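Local coordinates for cytolethal distending toxin protein C (Haemophilus ducreyi, PDB 1SR4) that serves as one of the lectin-like, beta-trefoil subunits of a three-protein bacterial genotoxin and probably binds carbohydrate, at residues F68-V71 with G72-K75. Residues are numbered along the deposited sequence; the frame is centred on the assembly and turned at random.
Sequences FKVV and GAAK
A type II beta turn from Val70 to Ala73 reverses the chain between strands 64-69 and 75-77 of this ricin-like beta-trefoil subunit, and the side chain of Lys69 reaches across to bind its carbonyls. The turn's own bond, from Ala73 N to Val70 O, is weak at 3.5 Å, and Gly72 takes the positive phi (76°) that this turn type requires at its third position. Val70 N, at the first residue of the turn, donates to Lys75 O over 2.9 Å with an almost straight N-H...O angle of 177°, a bond that ties the chain entering the turn to the chain leaving it.

Lys69 sets out with CG anti to its own backbone N and stays extended until chi4 (-56°) folds the ammonium group back over the loop. There Lys69 NZ meets two acceptors: Val70 O at 2.8 Å, approached nearly head-on, and Ala73 O at 3.0 Å, approached from above the carbonyl plane. Val70 O and Ala73 O lie only 3.2 Å apart, and the ammonium group bridges the pair from one side and probably offsets their mutual repulsion. A salt bridge to Glu47 on the neighbouring strand 46-50 supplies NZ with a negatively charged partner as well. One water accepts from Gly72 N and, more weakly, from NZ.

Away from Lys69, the side chains of Val70 and Lys75 run side by side. Trp46 and Tyr36 help bury Val70, whose CG2 lies 3.9 Å from Lys75 CB and whose CG1 lies 4.2 Å from Ala73 CB.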
loop_
_atom_site.group_PDB
_atom_site.type_symbol
_atom_site.label_atom_id
_atom_site.label_comp_id
_atom_site.label_asym_id
_atom_site.label_seq_id
_atom_site.Cartn_x
_atom_site.Cartn_y
_atom_site.Cartn_z
ATOM N N PHE C 68 -3.439 -15.474 12.704
ATOM C CA PHE C 68 -2.061 -15.023 12.780
ATOM C C PHE C 68 -1.304 -16.317 13.081
ATOM O O PHE C 68 -1.410 -16.868 14.177
ATOM C CB PHE C 68 -1.904 -14.000 13.905
ATOM C CG PHE C 68 -2.782 -12.784 13.732
ATOM C CD1 PHE C 68 -2.532 -11.868 12.718
ATOM C CD2 PHE C 68 -3.904 -12.597 14.538
ATOM C CE1 PHE C 68 -3.392 -10.779 12.505
ATOM C CE2 PHE C 68 -4.764 -11.515 14.329
ATOM C CZ PHE C 68 -4.506 -10.610 13.313
ATOM N N LYS C 69 -0.551 -16.795 12.095
ATOM C CA LYS C 69 0.189 -18.049 12.206
ATOM C C LYS C 69 1.673 -17.909 12.512
ATOM O O LYS C 69 2.357 -17.021 12.001
ATOM C CB LYS C 69 0.011 -18.846 10.907
ATOM C CG LYS C 69 0.730 -20.191 10.855
ATOM C CD LYS C 69 0.638 -20.785 9.449
ATOM C CE LYS C 69 1.549 -22.008 9.281
ATOM N NZ LYS C 69 2.967 -21.680 9.621
ATOM N N VAL C 70 2.159 -18.814 13.349
ATOM C CA VAL C 70 3.555 -18.857 13.745
ATOM C C VAL C 70 4.374 -19.332 12.553
ATOM O O VAL C 70 3.953 -20.217 11.806
ATOM C CB VAL C 70 3.775 -19.858 14.919
ATOM C CG1 VAL C 70 5.263 -20.008 15.224
ATOM C CG2 VAL C 70 3.031 -19.366 16.166
ATOM N N VAL C 71 5.543 -18.744 12.373
ATOM C CA VAL C 71 6.401 -19.154 11.276
ATOM C C VAL C 71 6.912 -20.578 11.530
ATOM O O VAL C 71 7.441 -20.866 12.600
ATOM C CB VAL C 71 7.623 -18.220 11.153
ATOM C CG1 VAL C 71 8.588 -18.748 10.092
ATOM C CG2 VAL C 71 7.158 -16.796 10.796
ATOM N N GLY C 72 6.744 -21.458 10.550
ATOM C CA GLY C 72 7.230 -22.826 10.683
ATOM C C GLY C 72 6.441 -23.798 11.562
ATOM O O GLY C 72 6.914 -24.911 11.821
ATOM N N ALA C 73 5.249 -23.413 12.013
ATOM C CA ALA C 73 4.449 -24.306 12.853
ATOM C C ALA C 73 2.953 -24.118 12.625
ATOM O O ALA C 73 2.495 -23.036 12.235
ATOM C CB ALA C 73 4.773 -24.070 14.317
ATOM N N ALA C 74 2.194 -25.177 12.887
ATOM C CA ALA C 74 0.756 -25.144 12.724
ATOM C C ALA C 74 0.113 -24.557 13.982
ATOM O O ALA C 74 -0.852 -25.115 14.517
ATOM C CB ALA C 74 0.224 -26.560 12.463
ATOM N N LYS C 75 0.656 -23.441 14.454
ATOM C CA LYS C 75 0.132 -22.778 15.634
ATOM C C LYS C 75 -0.309 -21.372 15.258
ATOM O O LYS C 75 0.288 -20.735 14.388
ATOM C CB LYS C 75 1.192 -22.721 16.730
ATOM C CG LYS C 75 1.722 -24.087 17.133
ATOM C CD LYS C 75 0.585 -24.988 17.622
ATOM C CE LYS C 75 1.069 -26.405 17.938
ATOM N NZ LYS C 75 -0.022 -27.225 18.516
HETATM O O HOH W 1 5.799 -21.118 7.812
#